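Local structure of probable thiosulfate sulfurtransferase (2EG4) at residues 73-78 with 91-96; 69-74 with 197-202; 62-67 with 80-85. The protein probably acts as a rhodanese-type sulfurtransferase, passing sulfur from thiosulfate to an acceptor such as cyanide, and binds a zinc ion. One frame throughout, in Å; residues are numbered along the deposited sequence.

Contact 1: residues 73-78 with 91-96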
loop_
_atom_site.group_PDB
_atom_site.type_symbol
_atom_site.label_atom_id
_atom_site.label_comp_id
_atom_site.label_asym_id
_atom_site.label_seq_id
_atom_site.Cartn_x
_atom_site.Cartn_y
_atom_site.Cartn_z
ATOM N N SER A 73 5.642 3.103 -5.377
ATOM C CA SER A 73 4.255 2.995 -4.974
ATOM C C SER A 73 3.796 1.554 -5.239
ATOM O O SER A 73 2.984 1.033 -4.487
ATOM C CB SER A 73 3.375 4.008 -5.727
ATOM O OG SER A 73 3.287 3.693 -7.095
ATOM N N ARG A 74 4.338 0.906 -6.269
ATOM C CA ARG A 74 3.928 -0.485 -6.518
ATOM C C ARG A 74 4.439 -1.389 -5.386
ATOM O O ARG A 74 3.735 -2.288 -4.952
ATOM C CB ARG A 74 4.392 -0.992 -7.896
ATOM C CG ARG A 74 5.871 -1.152 -8.044
ATOM C CD ARG A 74 6.280 -1.325 -9.517
ATOM N NE ARG A 74 7.727 -1.214 -9.601
ATOM C CZ ARG A 74 8.409 -0.677 -10.605
ATOM N NH1 ARG A 74 7.781 -0.163 -11.661
ATOM N NH2 ARG A 74 9.737 -0.676 -10.557
ATOM N N LEU A 75 5.643 -1.129 -4.876
ATOM C CA LEU A 75 6.157 -1.914 -3.760
ATOM C C LEU A 75 5.298 -1.727 -2.504
ATOM O O LEU A 75 4.900 -2.687 -1.876
ATOM C CB LEU A 75 7.607 -1.502 -3.452
ATOM C CG LEU A 75 8.197 -2.016 -2.133
ATOM C CD1 LEU A 75 8.343 -3.544 -2.189
ATOM C CD2 LEU A 75 9.564 -1.365 -1.896
ATOM N N CYS A 76 4.988 -0.484 -2.159
ATOM C CA CYS A 76 4.216 -0.248 -0.949
ATOM C C CYS A 76 2.753 -0.671 -1.043
ATOM O O CYS A 76 2.206 -1.175 -0.073
ATOM C CB CYS A 76 4.354 1.211 -0.554
ATOM S SG CYS A 76 6.054 1.650 -0.109
ATOM N N ARG A 77 2.124 -0.526 -2.198
ATOM C CA ARG A 77 0.723 -0.962 -2.253
ATOM C C ARG A 77 0.685 -2.485 -2.173
ATOM O O ARG A 77 -0.173 -3.048 -1.518
ATOM C CB ARG A 77 0.021 -0.494 -3.523
ATOM C CG ARG A 77 -1.519 -0.563 -3.370
ATOM C CD ARG A 77 -2.227 -0.290 -4.708
ATOM N NE ARG A 77 -3.674 -0.076 -4.554
ATOM C CZ ARG A 77 -4.619 -0.813 -5.134
ATOM N NH1 ARG A 77 -4.294 -1.846 -5.920
ATOM N NH2 ARG A 77 -5.896 -0.487 -4.971
ATOM N N THR A 78 1.661 -3.141 -2.798
ATOM C CA THR A 78 1.700 -4.590 -2.738
ATOM C C THR A 78 1.997 -5.025 -1.297
ATOM O O THR A 78 1.334 -5.922 -0.785
ATOM C CB THR A 78 2.739 -5.158 -3.740
ATOM O OG1 THR A 78 2.416 -4.689 -5.068
ATOM C CG2 THR A 78 2.676 -6.696 -3.760
ATOM N N LEU A 91 9.990 -4.201 3.869
ATOM C CA LEU A 91 10.329 -3.596 2.583
ATOM C C LEU A 91 11.858 -3.589 2.441
ATOM O O LEU A 91 12.575 -3.344 3.413
ATOM C CB LEU A 91 9.829 -2.151 2.523
ATOM C CG LEU A 91 8.329 -1.878 2.666
ATOM C CD1 LEU A 91 8.103 -0.374 2.769
ATOM C CD2 LEU A 91 7.588 -2.452 1.478
ATOM N N TRP A 92 12.341 -3.804 1.221
ATOM C CA TRP A 92 13.778 -3.814 0.946
ATOM C C TRP A 92 13.922 -3.029 -0.359
ATOM O O TRP A 92 13.584 -3.530 -1.426
ATOM C CB TRP A 92 14.219 -5.262 0.785
ATOM C CG TRP A 92 15.697 -5.460 0.698
ATOM C CD1 TRP A 92 16.662 -4.537 0.947
ATOM C CD2 TRP A 92 16.369 -6.683 0.389
ATOM N NE1 TRP A 92 17.911 -5.114 0.816
ATOM C CE2 TRP A 92 17.758 -6.429 0.475
ATOM C CE3 TRP A 92 15.934 -7.969 0.052
ATOM C CZ2 TRP A 92 18.719 -7.418 0.233
ATOM C CZ3 TRP A 92 16.891 -8.964 -0.188
ATOM C CH2 TRP A 92 18.268 -8.676 -0.096
ATOM N N THR A 93 14.430 -1.805 -0.264
ATOM C CA THR A 93 14.521 -0.910 -1.417
ATOM C C THR A 93 15.886 -0.742 -2.063
ATOM O O THR A 93 16.005 -0.140 -3.115
ATOM C CB THR A 93 14.013 0.502 -1.054
ATOM O OG1 THR A 93 14.824 1.037 0.005
ATOM C CG2 THR A 93 12.546 0.458 -0.597
ATOM N N GLU A 94 16.916 -1.265 -1.420
ATOM C CA GLU A 94 18.264 -1.125 -1.962
ATOM C C GLU A 94 19.151 -2.156 -1.300
ATOM O O GLU A 94 19.000 -2.419 -0.109
ATOM C CB GLU A 94 18.783 0.293 -1.678
ATOM C CG GLU A 94 19.885 0.421 -0.644
ATOM C CD GLU A 94 21.233 -0.046 -1.168
ATOM O OE1 GLU A 94 21.560 0.262 -2.337
ATOM O OE2 GLU A 94 21.975 -0.709 -0.411
ATOM N N GLY A 95 20.068 -2.746 -2.065
ATOM C CA GLY A 95 20.980 -3.723 -1.487
ATOM C C GLY A 95 20.757 -5.154 -1.935
ATOM O O GLY A 95 21.603 -6.029 -1.712
ATOM N N TRP A 96 19.619 -5.398 -2.580
ATOM C CA TRP A 96 19.272 -6.724 -3.071
ATOM C C TRP A 96 19.786 -6.992 -4.503
ATOM O O TRP A 96 19.853 -8.142 -4.933
ATOM C CB TRP A 96 17.724 -6.891 -3.091
ATOM C CG TRP A 96 17.005 -5.779 -3.835
ATOM C CD1 TRP A 96 16.475 -4.640 -3.299
ATOM C CD2 TRP A 96 16.789 -5.690 -5.250
ATOM N NE1 TRP A 96 15.946 -3.845 -4.286
ATOM C CE2 TRP A 96 16.129 -4.468 -5.496
ATOM C CE3 TRP A 96 17.092 -6.528 -6.334
ATOM C CZ2 TRP A 96 15.773 -4.061 -6.775
ATOM C CZ3 TRP A 96 16.731 -6.128 -7.611
ATOM C CH2 TRP A 96 16.080 -4.903 -7.823
#
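Leu75, in the first turn of helix 73-84, lays its branched end across that of Leu91 on edge strand 89-92. The fork of Leu75 does the touching: its CG lies 3.7 Å from CD2 of Leu91, and the CD1 methyl reaches the same CD2 at 3.9 Å. CD2 of Leu75 runs on past the end of the strand and meets the CG2 methyl of Thr93, also at 3.7 Å, the two side chains meeting at about a right angle. With CG swung opposite its own backbone N (chi1 168°), Leu75 stretches from the helix toward the strand. Thr93 suits its place because one of its two unlike branches is a methyl, and it is this CG2 that meets the leucine. The other methyl of Leu91, CD1, sits 4.1 Å from SG of Cys76, a small side chain that also touches Ala198 and Val199 of helix 195-206. Leu66 of the neighbouring strand lies against Leu75 too. Within the helix, Thr78 OG1 donates to Arg74 O at 2.7 Å, with a C=O...donor angle of 155°, and approaches that carbonyl from the opposite face to Thr78 N. Since methyls, methines and a thiol make up the touching surfaces, helix and strand are joined here by close apolar fit and dispersion, with burial from water as the likely driving force.

Contact 2: residues 69-74 with 197-202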
loop_
_atom_site.group_PDB
_atom_site.type_symbol
_atom_site.label_atom_id
_atom_site.label_comp_id
_atom_site.label_asym_id
_atom_site.label_seq_id
_atom_site.Cartn_x
_atom_site.Cartn_y
_atom_site.Cartn_z
ATOM N N GLU A 69 13.170 -1.501 -6.813
ATOM C CA GLU A 69 14.255 -0.547 -6.970
ATOM C C GLU A 69 13.765 0.787 -6.410
ATOM O O GLU A 69 13.136 1.590 -7.113
ATOM C CB GLU A 69 14.620 -0.447 -8.446
ATOM C CG GLU A 69 15.853 0.437 -8.723
ATOM C CD GLU A 69 17.007 0.058 -7.818
ATOM O OE1 GLU A 69 17.340 -1.146 -7.756
ATOM O OE2 GLU A 69 17.579 0.956 -7.155
ATOM N N GLY A 70 14.051 0.991 -5.134
ATOM C CA GLY A 70 13.612 2.202 -4.462
ATOM C C GLY A 70 12.261 1.998 -3.802
ATOM O O GLY A 70 11.610 0.954 -3.968
ATOM N N LEU A 71 11.824 3.010 -3.057
ATOM C CA LEU A 71 10.548 2.943 -2.349
ATOM C C LEU A 71 9.426 3.345 -3.295
ATOM O O LEU A 71 8.905 4.457 -3.229
ATOM C CB LEU A 71 10.585 3.889 -1.148
ATOM C CG LEU A 71 9.416 3.788 -0.163
ATOM C CD1 LEU A 71 9.431 2.487 0.620
ATOM C CD2 LEU A 71 9.532 4.984 0.807
ATOM N N THR A 72 9.029 2.407 -4.146
ATOM C CA THR A 72 8.014 2.647 -5.158
ATOM C C THR A 72 6.580 2.488 -4.660
ATOM O O THR A 72 6.321 1.828 -3.644
ATOM C CB THR A 72 8.221 1.695 -6.326
ATOM O OG1 THR A 72 7.925 0.371 -5.874
ATOM C CG2 THR A 72 9.673 1.730 -6.806
ATOM N N SER A 73 5.642 3.103 -5.377
ATOM C CA SER A 73 4.255 2.995 -4.974
ATOM C C SER A 73 3.796 1.554 -5.239
ATOM O O SER A 73 2.984 1.033 -4.487
ATOM C CB SER A 73 3.375 4.008 -5.727
ATOM O OG SER A 73 3.287 3.693 -7.095
ATOM N N ARG A 74 4.338 0.906 -6.269
ATOM C CA ARG A 74 3.928 -0.485 -6.518
ATOM C C ARG A 74 4.439 -1.389 -5.386
ATOM O O ARG A 74 3.735 -2.288 -4.952
ATOM C CB ARG A 74 4.392 -0.992 -7.896
ATOM C CG ARG A 74 5.871 -1.152 -8.044
ATOM C CD ARG A 74 6.280 -1.325 -9.517
ATOM N NE ARG A 74 7.727 -1.214 -9.601
ATOM C CZ ARG A 74 8.409 -0.677 -10.605
ATOM N NH1 ARG A 74 7.781 -0.163 -11.661
ATOM N NH2 ARG A 74 9.737 -0.676 -10.557
ATOM N N SER A 197 -0.460 6.486 -0.936
ATOM C CA SER A 197 -0.767 6.565 0.481
ATOM C C SER A 197 -0.213 5.366 1.209
ATOM O O SER A 197 0.056 5.440 2.401
ATOM C CB SER A 197 -2.285 6.752 0.710
ATOM O OG SER A 197 -3.055 5.846 -0.064
ATOM N N ALA A 198 -0.029 4.248 0.500
ATOM C CA ALA A 198 0.566 3.070 1.116
ATOM C C ALA A 198 2.028 3.421 1.442
ATOM O O ALA A 198 2.600 2.945 2.431
ATOM C CB ALA A 198 0.527 1.895 0.150
ATOM N N VAL A 199 2.623 4.266 0.613
ATOM C CA VAL A 199 4.006 4.681 0.842
ATOM C C VAL A 199 4.044 5.533 2.111
ATOM O O VAL A 199 4.873 5.327 2.989
ATOM C CB VAL A 199 4.565 5.520 -0.341
ATOM C CG1 VAL A 199 6.002 5.994 0.007
ATOM C CG2 VAL A 199 4.635 4.686 -1.610
ATOM N N ALA A 200 3.124 6.485 2.204
ATOM C CA ALA A 200 3.066 7.364 3.382
ATOM C C ALA A 200 2.730 6.553 4.624
ATOM O O ALA A 200 3.214 6.848 5.731
ATOM C CB ALA A 200 2.043 8.443 3.153
ATOM N N PHE A 201 1.913 5.515 4.434
ATOM C CA PHE A 201 1.503 4.622 5.507
ATOM C C PHE A 201 2.749 4.001 6.132
ATOM O O PHE A 201 2.960 4.112 7.336
ATOM C CB PHE A 201 0.566 3.528 4.948
ATOM C CG PHE A 201 0.286 2.387 5.903
ATOM C CD1 PHE A 201 -0.761 2.456 6.816
ATOM C CD2 PHE A 201 1.048 1.228 5.852
ATOM C CE1 PHE A 201 -1.054 1.389 7.660
ATOM C CE2 PHE A 201 0.768 0.142 6.705
ATOM C CZ PHE A 201 -0.290 0.229 7.610
ATOM N N PHE A 202 3.585 3.357 5.318
ATOM C CA PHE A 202 4.799 2.736 5.847
ATOM C C PHE A 202 5.821 3.706 6.430
ATOM O O PHE A 202 6.465 3.390 7.440
ATOM C CB PHE A 202 5.453 1.859 4.775
ATOM C CG PHE A 202 4.722 0.587 4.543
ATOM C CD1 PHE A 202 4.661 -0.378 5.548
ATOM C CD2 PHE A 202 4.045 0.365 3.346
ATOM C CE1 PHE A 202 3.934 -1.542 5.372
ATOM C CE2 PHE A 202 3.315 -0.795 3.157
ATOM C CZ PHE A 202 3.255 -1.756 4.171
#
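The interface between the two rhodanese-like domains passes through this contact, where Val199 of helix 195-206 presses against residues 71-73, which lead into helix 73-84. Val199 works as a fork. Its CG1 meets CD2 of Leu71 at 3.8 Å and CG of the same leucine at 4.1 Å, while CG2 rests on backbone, 3.8 Å from CA of Ser73 and 3.9 Å from O of Thr72. CG1 lies opposite the valine's own N (chi1 177°), a setting that presents both methyls to the other domain. Leu71 is the centre of an inverse gamma turn; its CB points toward helix 195-206, and CG and CD2 supply the apolar surface. Thr72 turns away and serves as N-cap: its OG1 bonds to Leu75 N and also to Asp68 OD2. The small side chain of Ser73 probably leaves its CA accessible to the valine methyl; it is about 5 Å from a bound sulfate, probably from the crystallisation liquor, and about 10 Å from that of the zinc ligand His192. An alanine at Val199 would remove both methyls and is likely to leave Leu71 and the Ser73 backbone facing a gap between the domains. Such packing, with the start of a helix in one domain set against a helix of the other, is in keeping with the tandem-domain rhodanese fold, whose two similar halves meet along a shared interface.

Contact 3: residues 62-67 with 80-85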
loop_
_atom_site.group_PDB
_atom_site.type_symbol
_atom_site.label_atom_id
_atom_site.label_comp_id
_atom_site.label_asym_id
_atom_site.label_seq_id
_atom_site.Cartn_x
_atom_site.Cartn_y
_atom_site.Cartn_z
ATOM N N SER A 62 4.611 -15.875 6.643
ATOM C CA SER A 62 5.474 -14.923 7.336
ATOM C C SER A 62 6.830 -15.548 7.645
ATOM O O SER A 62 6.919 -16.732 7.990
ATOM C CB SER A 62 4.850 -14.466 8.644
ATOM O OG SER A 62 3.639 -13.781 8.426
ATOM N N PRO A 63 7.908 -14.756 7.548
ATOM C CA PRO A 63 7.901 -13.342 7.169
ATOM C C PRO A 63 8.083 -13.211 5.666
ATOM O O PRO A 63 8.660 -14.089 5.019
ATOM C CB PRO A 63 9.101 -12.791 7.927
ATOM C CG PRO A 63 10.090 -13.911 7.754
ATOM C CD PRO A 63 9.250 -15.165 8.007
ATOM N N VAL A 64 7.567 -12.124 5.106
ATOM C CA VAL A 64 7.710 -11.881 3.677
ATOM C C VAL A 64 8.534 -10.617 3.499
ATOM O O VAL A 64 8.307 -9.602 4.163
ATOM C CB VAL A 64 6.333 -11.689 2.966
ATOM C CG1 VAL A 64 6.551 -11.272 1.479
ATOM C CG2 VAL A 64 5.547 -12.990 3.027
ATOM N N VAL A 65 9.526 -10.686 2.618
ATOM C CA VAL A 65 10.349 -9.521 2.343
ATOM C C VAL A 65 10.051 -9.102 0.911
ATOM O O VAL A 65 10.282 -9.870 -0.016
ATOM C CB VAL A 65 11.870 -9.826 2.454
ATOM C CG1 VAL A 65 12.672 -8.617 1.983
ATOM C CG2 VAL A 65 12.235 -10.112 3.921
ATOM N N LEU A 66 9.514 -7.896 0.744
ATOM C CA LEU A 66 9.209 -7.421 -0.606
ATOM C C LEU A 66 10.300 -6.458 -1.066
ATOM O O LEU A 66 10.739 -5.597 -0.298
ATOM C CB LEU A 66 7.858 -6.703 -0.652
ATOM C CG LEU A 66 6.621 -7.535 -0.263
ATOM C CD1 LEU A 66 6.318 -7.337 1.233
ATOM C CD2 LEU A 66 5.417 -7.096 -1.110
ATOM N N TYR A 67 10.735 -6.577 -2.317
ATOM C CA TYR A 67 11.776 -5.676 -2.783
ATOM C C TYR A 67 11.468 -5.072 -4.157
ATOM O O TYR A 67 10.740 -5.651 -4.960
ATOM C CB TYR A 67 13.145 -6.398 -2.806
ATOM C CG TYR A 67 13.284 -7.494 -3.849
ATOM C CD1 TYR A 67 13.710 -7.204 -5.154
ATOM C CD2 TYR A 67 13.000 -8.825 -3.531
ATOM C CE1 TYR A 67 13.847 -8.218 -6.116
ATOM C CE2 TYR A 67 13.143 -9.853 -4.481
ATOM C CZ TYR A 67 13.563 -9.539 -5.771
ATOM O OH TYR A 67 13.706 -10.546 -6.703
ATOM N N PHE A 80 1.354 -3.418 1.323
ATOM C CA PHE A 80 0.176 -3.064 2.096
ATOM C C PHE A 80 -0.853 -4.193 2.035
ATOM O O PHE A 80 -1.412 -4.578 3.060
ATOM C CB PHE A 80 -0.452 -1.775 1.596
ATOM C CG PHE A 80 -1.635 -1.346 2.424
ATOM C CD1 PHE A 80 -1.450 -0.870 3.725
ATOM C CD2 PHE A 80 -2.931 -1.519 1.946
ATOM C CE1 PHE A 80 -2.543 -0.579 4.538
ATOM C CE2 PHE A 80 -4.036 -1.227 2.759
ATOM C CZ PHE A 80 -3.838 -0.762 4.050
ATOM N N PHE A 81 -1.098 -4.729 0.854
ATOM C CA PHE A 81 -2.052 -5.837 0.754
ATOM C C PHE A 81 -1.569 -7.063 1.534
ATOM O O PHE A 81 -2.350 -7.711 2.231
ATOM C CB PHE A 81 -2.254 -6.250 -0.712
ATOM C CG PHE A 81 -3.255 -5.417 -1.449
ATOM C CD1 PHE A 81 -4.615 -5.528 -1.156
ATOM C CD2 PHE A 81 -2.858 -4.564 -2.455
ATOM C CE1 PHE A 81 -5.561 -4.789 -1.879
ATOM C CE2 PHE A 81 -3.790 -3.815 -3.198
ATOM C CZ PHE A 81 -5.156 -3.933 -2.903
ATOM N N LEU A 82 -0.284 -7.422 1.395
ATOM C CA LEU A 82 0.186 -8.611 2.100
ATOM C C LEU A 82 0.101 -8.435 3.619
ATOM O O LEU A 82 -0.301 -9.366 4.325
ATOM C CB LEU A 82 1.616 -8.962 1.641
ATOM C CG LEU A 82 1.698 -9.965 0.470
ATOM C CD1 LEU A 82 0.739 -9.584 -0.627
ATOM C CD2 LEU A 82 3.136 -10.057 -0.076
ATOM N N GLY A 83 0.454 -7.248 4.113
ATOM C CA GLY A 83 0.384 -6.992 5.546
ATOM C C GLY A 83 -1.072 -6.942 6.010
ATOM O O GLY A 83 -1.419 -7.364 7.115
ATOM N N LEU A 84 -1.926 -6.405 5.156
ATOM C CA LEU A 84 -3.362 -6.310 5.454
ATOM C C LEU A 84 -3.985 -7.705 5.584
ATOM O O LEU A 84 -4.989 -7.891 6.284
ATOM C CB LEU A 84 -4.051 -5.513 4.345
ATOM C CG LEU A 84 -5.583 -5.367 4.439
ATOM C CD1 LEU A 84 -5.983 -4.594 5.695
ATOM C CD2 LEU A 84 -6.080 -4.646 3.201
ATOM N N GLY A 85 -3.390 -8.679 4.904
ATOM C CA GLY A 85 -3.862 -10.047 4.982
ATOM C C GLY A 85 -3.294 -10.762 6.192
ATOM O O GLY A 85 -3.511 -11.968 6.352
#
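Leu82, near the C-terminal end of helix 73-84, leaves the backbone with CB aimed at strand 64-67. CB and CG serve as the spacer; of the two methyls at the tip, CD1 takes no part between the two segments and CD2 alone makes the contact. That one methyl is 3.9 Å from CG1 of Val64 and 3.9 Å from CD2 of Leu66, so it bridges two residues on the same side of the strand. The first torsion of Leu82, chi1 -92°, is rotated about 30° from the usual staggered value, and in this setting CD2 comes within reach of both partners. Val64 meets the leucine at about a right angle, while Leu66 runs aslant to it. The residue types fit: a beta-branched valine is at home in a strand, and the longer Leu66 can span the gap to the helix. Leu82 is buried, packing also on Val89 and, from helix 41-57, on Phe55, and Leu66 goes on to Thr78 and Ala79 of helix 73-84. A helix lying on the parallel sheet through buried aliphatic groups is characteristic of the beta-alpha-beta crossover, here strand 64-67, helix 73-84 and strand 89-92 of the rhodanese-like alpha/beta domain.

How the contacts relate
All three contacts use helix 73-84. Contacts 1 and 3 anchor it to neighbouring strands of one parallel sheet, contact 1 through its first turns to strand 89-92 and contact 3 through its last to strand 64-67, their centres about 10 Å apart. Contact 2, its centre about 7 Å from that of contact 1 and about 13 Å from that of contact 3, adds helix 195-206 of the second rhodanese-like domain. Along the chain, strand 64-67, the loop at 69-72, the helix and strand 89-92 follow in order, whereas 197-202 arrives more than a hundred residues later. The helix thus completes a beta-alpha-beta unit within its own domain and offers its N-terminal end and one flank to the domain interface.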